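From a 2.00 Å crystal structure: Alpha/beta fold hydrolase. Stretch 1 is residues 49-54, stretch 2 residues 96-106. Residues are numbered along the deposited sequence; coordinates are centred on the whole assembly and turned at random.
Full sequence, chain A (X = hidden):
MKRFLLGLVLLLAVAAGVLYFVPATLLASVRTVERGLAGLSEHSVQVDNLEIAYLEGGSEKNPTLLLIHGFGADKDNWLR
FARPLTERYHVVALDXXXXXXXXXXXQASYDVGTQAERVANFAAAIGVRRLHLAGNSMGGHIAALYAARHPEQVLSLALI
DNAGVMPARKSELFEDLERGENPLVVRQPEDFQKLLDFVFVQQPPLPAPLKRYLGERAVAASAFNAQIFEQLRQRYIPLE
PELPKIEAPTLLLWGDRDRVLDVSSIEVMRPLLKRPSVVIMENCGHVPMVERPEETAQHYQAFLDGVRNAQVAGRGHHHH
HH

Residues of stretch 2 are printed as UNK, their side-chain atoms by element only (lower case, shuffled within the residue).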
ATOM      1  N   ASN A  49       4.939  -4.513  20.722  1.00 41.26           N
ATOM      2  CA  ASN A  49       3.629  -4.401  21.355  1.00 42.11           C
ATOM      3  C   ASN A  49       2.582  -3.750  20.454  1.00 41.62           C
ATOM      4  O   ASN A  49       1.520  -3.372  20.923  1.00 42.60           O
ATOM      5  CB  ASN A  49       3.727  -3.621  22.677  1.00 44.03           C
ATOM      6  CG  ASN A  49       2.600  -3.966  23.646  1.00 52.94           C
ATOM      7  OD1 ASN A  49       2.177  -5.118  23.740  1.00 45.54           O
ATOM      8  ND2 ASN A  49       2.107  -2.968  24.363  1.00 46.79           N
ATOM      9  N   LEU A  50       2.857  -3.645  19.158  1.00 39.42           N
ATOM     10  CA  LEU A  50       1.797  -3.237  18.245  1.00 43.14           C
ATOM     11  C   LEU A  50       1.280  -4.457  17.508  1.00 43.08           C
ATOM     12  O   LEU A  50       2.061  -5.267  17.004  1.00 42.32           O
ATOM     13  CB  LEU A  50       2.291  -2.217  17.217  1.00 43.43           C
ATOM     14  CG  LEU A  50       2.951  -0.918  17.676  1.00 44.65           C
ATOM     15  CD1 LEU A  50       3.146  -0.014  16.460  1.00 42.52           C
ATOM     16  CD2 LEU A  50       2.149  -0.232  18.770  1.00 44.48           C
ATOM     17  N   GLU A  51      -0.036  -4.559  17.380  1.00 37.54           N
ATOM     18  CA  GLU A  51      -0.602  -5.641  16.582  1.00 37.38           C
ATOM     19  C   GLU A  51      -0.490  -5.296  15.112  1.00 37.15           C
ATOM     20  O   GLU A  51      -1.002  -4.281  14.654  1.00 38.67           O
ATOM     21  CB  GLU A  51      -2.059  -5.911  16.948  1.00 41.06           C
ATOM     22  CG  GLU A  51      -2.657  -7.051  16.137  1.00 47.56           C
ATOM     23  CD  GLU A  51      -3.851  -7.686  16.825  1.00 60.99           C
ATOM     24  OE1 GLU A  51      -4.038  -7.445  18.037  1.00 68.06           O
ATOM     25  OE2 GLU A  51      -4.603  -8.422  16.154  1.00 58.79           O
ATOM     26  N   ILE A  52       0.211  -6.139  14.375  1.00 33.84           N
ATOM     27  CA  ILE A  52       0.339  -5.931  12.948  1.00 32.33           C
ATOM     28  C   ILE A  52      -0.416  -7.021  12.205  1.00 37.89           C
ATOM     29  O   ILE A  52      -0.082  -8.197  12.325  1.00 38.49           O
ATOM     30  CB  ILE A  52       1.804  -5.904  12.539  1.00 34.66           C
ATOM     31  CG1 ILE A  52       2.508  -4.746  13.277  1.00 35.56           C
ATOM     32  CG2 ILE A  52       1.936  -5.816  11.007  1.00 31.33           C
ATOM     33  CD1 ILE A  52       3.884  -4.428  12.730  1.00 45.88           C
ATOM     34  N   ALA A  53      -1.456  -6.620  11.472  1.00 34.52           N
ATOM     35  CA  ALA A  53      -2.220  -7.545  10.656  1.00 34.72           C
ATOM     36  C   ALA A  53      -1.488  -7.779   9.342  1.00 32.82           C
ATOM     37  O   ALA A  53      -0.875  -6.858   8.788  1.00 29.65           O
ATOM     38  CB  ALA A  53      -3.648  -7.001  10.389  1.00 31.12           C
ATOM     39  N   TYR A  54      -1.543  -9.004   8.836  1.00 28.72           N
ATOM     40  CA  TYR A  54      -0.910  -9.270   7.554  1.00 27.56           C
ATOM     41  C   TYR A  54      -1.569 -10.411   6.826  1.00 34.13           C
ATOM     42  O   TYR A  54      -2.281 -11.216   7.415  1.00 28.51           O
ATOM     43  CB  TYR A  54       0.597  -9.549   7.728  1.00 31.87           C
ATOM     44  CG  TYR A  54       0.991 -10.798   8.510  1.00 28.48           C
ATOM     45  CD1 TYR A  54       1.017 -10.795   9.902  1.00 31.30           C
ATOM     46  CD2 TYR A  54       1.373 -11.972   7.848  1.00 30.87           C
ATOM     47  CE1 TYR A  54       1.389 -11.934  10.633  1.00 30.69           C
ATOM     48  CE2 TYR A  54       1.761 -13.119   8.574  1.00 31.50           C
ATOM     49  CZ  TYR A  54       1.765 -13.087   9.956  1.00 40.05           C
ATOM     50  OH  TYR A  54       2.144 -14.204  10.668  1.00 35.89           O
ATOM     51  N   UNK A  96       0.655  -1.586   7.623  1.00 28.98           N
ATOM     52  CA  UNK A  96       1.546  -0.769   8.454  1.00 28.38           C
ATOM     53  C   UNK A  96       0.799  -0.261   9.681  1.00 32.12           C
ATOM     54  O   UNK A  96      -0.390   0.043   9.591  1.00 34.25           O
ATOM     55  c   UNK A  96       4.417  -0.408   7.068  1.00 33.39           C
ATOM     56  c   UNK A  96       2.096   0.409   7.648  1.00 31.97           C
ATOM     57  c   UNK A  96       3.225   1.193   5.559  1.00 33.59           C
ATOM     58  c   UNK A  96       3.056   0.023   6.512  1.00 34.31           C
ATOM     59  N   UNK A  97       1.483  -0.204  10.842  1.00 33.01           N
ATOM     60  CA  UNK A  97       0.949   0.521  11.991  1.00 35.26           C
ATOM     61  C   UNK A  97       0.413   1.881  11.550  1.00 40.49           C
ATOM     62  O   UNK A  97       1.052   2.546  10.714  1.00 33.65           O
ATOM     63  c   UNK A  97       2.817  -0.777  11.117  1.00 35.54           C
ATOM     64  c   UNK A  97       2.172   0.672  12.915  1.00 38.89           C
ATOM     65  c   UNK A  97       3.000  -0.542  12.598  1.00 38.26           C
ATOM     66  N   UNK A  98      -0.750   2.258  12.076  1.00 33.61           N
ATOM     67  CA  UNK A  98      -1.449   3.459  11.651  1.00 36.52           C
ATOM     68  C   UNK A  98      -2.530   3.206  10.601  1.00 38.83           C
ATOM     69  O   UNK A  98      -3.401   4.055  10.399  1.00 39.47           O
ATOM     70  N   UNK A  99      -2.499   2.030   9.965  1.00 33.44           N
ATOM     71  CA  UNK A  99      -3.374   1.733   8.816  1.00 35.17           C
ATOM     72  C   UNK A  99      -4.034   0.357   8.889  1.00 35.08           C
ATOM     73  O   UNK A  99      -3.637  -0.488   9.690  1.00 35.58           O
ATOM     74  c   UNK A  99      -0.766   5.737   7.080  1.00 39.77           C
ATOM     75  c   UNK A  99      -2.567   1.853   7.499  1.00 32.58           C
ATOM     76  c   UNK A  99      -0.601   3.406   7.686  1.00 36.10           C
ATOM     77  c   UNK A  99      -1.928   3.200   7.321  1.00 35.99           C
ATOM     78  c   UNK A  99      -2.098   5.544   6.727  1.00 42.39           C
ATOM     79  c   UNK A  99      -2.673   4.280   6.852  1.00 36.28           C
ATOM     80  c   UNK A  99      -0.015   4.667   7.562  1.00 41.42           C
ATOM     81  N   UNK A 100      -5.050   0.144   8.052  1.00 37.77           N
ATOM     82  CA  UNK A 100      -5.698  -1.159   7.939  1.00 33.22           C
ATOM     83  C   UNK A 100      -6.197  -1.692   9.267  1.00 31.65           C
ATOM     84  O   UNK A 100      -6.837  -0.975  10.026  1.00 34.81           O
ATOM     85  N   UNK A 101      -5.879  -2.947   9.575  1.00 29.99           N
ATOM     86  CA  UNK A 101      -6.339  -3.538  10.828  1.00 35.51           C
ATOM     87  C   UNK A 101      -5.232  -3.595  11.873  1.00 36.75           C
ATOM     88  O   UNK A 101      -5.378  -4.273  12.876  1.00 37.30           O
ATOM     89  o   UNK A 101      -9.010  -4.099   9.884  1.00 48.37           O
ATOM     90  o   UNK A 101      -8.234  -5.854   8.845  1.00 65.75           O
ATOM     91  c   UNK A 101      -6.885  -4.954  10.592  1.00 43.90           C
ATOM     92  c   UNK A 101      -8.135  -4.969   9.715  1.00 52.14           C
ATOM     93  N   UNK A 102      -4.119  -2.903  11.628  1.00 35.66           N
ATOM     94  CA  UNK A 102      -3.012  -2.888  12.585  1.00 35.43           C
ATOM     95  C   UNK A 102      -3.244  -1.846  13.684  1.00 35.23           C
ATOM     96  O   UNK A 102      -4.101  -0.983  13.544  1.00 38.79           O
ATOM     97  o   UNK A 102      -1.296  -3.741  11.077  1.00 31.09           O
ATOM     98  c   UNK A 102      -1.685  -2.619  11.863  1.00 32.35           C
ATOM     99  N   UNK A 103      -2.476  -1.924  14.775  1.00 34.98           N
ATOM    100  CA  UNK A 103      -2.585  -0.942  15.860  1.00 38.83           C
ATOM    101  C   UNK A 103      -2.331   0.469  15.353  1.00 35.89           C
ATOM    102  O   UNK A 103      -1.512   0.671  14.462  1.00 34.87           O
ATOM    103  c   UNK A 103      -1.595  -1.245  17.007  1.00 37.97           C
ATOM    104  o   UNK A 103      -1.888  -2.474  17.640  1.00 42.94           O
ATOM    105  N   UNK A 104      -3.025   1.433  15.948  1.00 37.52           N
ATOM    106  CA  UNK A 104      -2.883   2.850  15.611  1.00 43.69           C
ATOM    107  C   UNK A 104      -2.696   3.720  16.865  1.00 42.99           C
ATOM    108  O   UNK A 104      -3.542   4.561  17.169  1.00 49.54           O
ATOM    109  c   UNK A 104      -4.409   2.460  13.572  1.00 39.28           C
ATOM    110  c   UNK A 104      -4.115   3.319  14.825  1.00 43.55           C
ATOM    111  c   UNK A 104      -5.722   2.855  12.898  1.00 43.47           C
ATOM    112  c   UNK A 104      -6.009   1.962  11.679  1.00 42.27           C
ATOM    113  n   UNK A 104      -6.218   0.540  12.080  1.00 39.78           N
ATOM    114  N   UNK A 105      -1.571   3.541  17.577  1.00 44.82           N
ATOM    115  CA  UNK A 105      -1.314   4.345  18.787  1.00 52.54           C
ATOM    116  C   UNK A 105      -1.316   5.839  18.471  1.00 53.36           C
ATOM    117  O   UNK A 105      -0.649   6.269  17.526  1.00 48.37           O
ATOM    118  c   UNK A 105      -0.415   2.706  17.202  1.00 45.61           C
ATOM    119  c   UNK A 105       0.448   2.749  18.417  1.00 50.62           C
ATOM    120  c   UNK A 105       0.087   3.906  19.241  1.00 53.96           C
ATOM    121  N   UNK A 106      -2.053   6.613  19.252  1.00 50.80           N
ATOM    122  CA  UNK A 106      -2.247   8.022  18.957  1.00 58.85           C
ATOM    123  C   UNK A 106      -0.962   8.844  19.068  1.00 57.33           C
ATOM    124  O   UNK A 106      -0.796   9.829  18.352  1.00 64.68           O
ATOM    125  n   UNK A 106      -5.380   8.957  17.984  1.00 78.33           N
ATOM    126  c   UNK A 106      -4.586  10.004  18.198  1.00 80.77           C
ATOM    127  o   UNK A 106      -4.484  10.936  17.400  1.00 85.40           O
ATOM    128  c   UNK A 106      -3.313   8.607  19.889  1.00 64.86           C
ATOM    129  c   UNK A 106      -3.789  10.002  19.494  1.00 77.07           C
TER

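Position 96 carries four side-chain carbons, forked at the second, and its CA-to-CB bond points away from stretch 1; an aliphatic chain branched at that atom is leucine, Leu96. At position 97 three carbons close a ring onto the backbone N. The CB of this ring lies 3.7 Å from Leu50 CD1, and another ring carbon lies 4.0 Å from Ile52 CD1, so one ring packs against two side chains of the strand; a ring closed onto the backbone in this way defines Pro97.

Position 98 has no side-chain atoms. With phi/psi of 96/-16°, a CB would be jammed against the carbonyl O of Leu96's successor, Pro97, and the residue is Gly98. Position 99 shows one carbon followed by a six-carbon ring with no heteroatom, and its side chain is out of reach of stretch 1; this is Phe99. Its N donates to Leu96 O (2.9 Å), closing a type II turn. Position 100 again lacks side-chain atoms, and its positive phi of 55° favours glycine: Gly100.

Position 101 has two carbons, the second bearing two oxygens, and its CB meets Ala53 CB at 3.8 Å; the short carboxylate is that of Asp101. Position 102 carries one carbon and one oxygen. The oxygen lies 2.9 Å from Ala53 N and accepts its hydrogen bond, as the hydroxyl of Ser102 can. The backbone N of Ser102 reaches Phe99 O at 3.1 Å, completing a type II' turn.

Position 103 repeats the one-carbon, one-oxygen pattern, with the CA-to-CB bond directed toward the strand; the oxygen accepts from Glu51 N at 2.8 Å. This is Ser103. Position 104 has four carbons in a row ending in a nitrogen, and its CA-to-CB bond points away from stretch 1, identifying Lys104. Its NZ donates to Gly100 O (2.6 Å) and Ser102 O (3.0 Å), bracing the loop from within. At position 105 three carbons again close onto the backbone N, and a ring carbon touches Leu50 CD2 at 3.5 Å: Pro105. Position 106 has three carbons, the third carrying an oxygen and a nitrogen, the amide of Gln106; it is poorly ordered and out of reach of the strand.

The contact joins a strand to a loop without regular secondary structure. Glu51 is held at both backbone polar atoms: its N donates to Ser103 OG, while its O accepts from Ser103 N at 2.8 Å. Ser102 OG then serves Ala53 N, so side-chain oxygens take two strand amides that a neighbouring strand's carbonyls might otherwise satisfy. Beside this polar seam, Leu50 reaches both prolines and Ile52 adds a further apolar contact with Pro97.

Stretch 2 96-106: LPGFGDSSKPQ
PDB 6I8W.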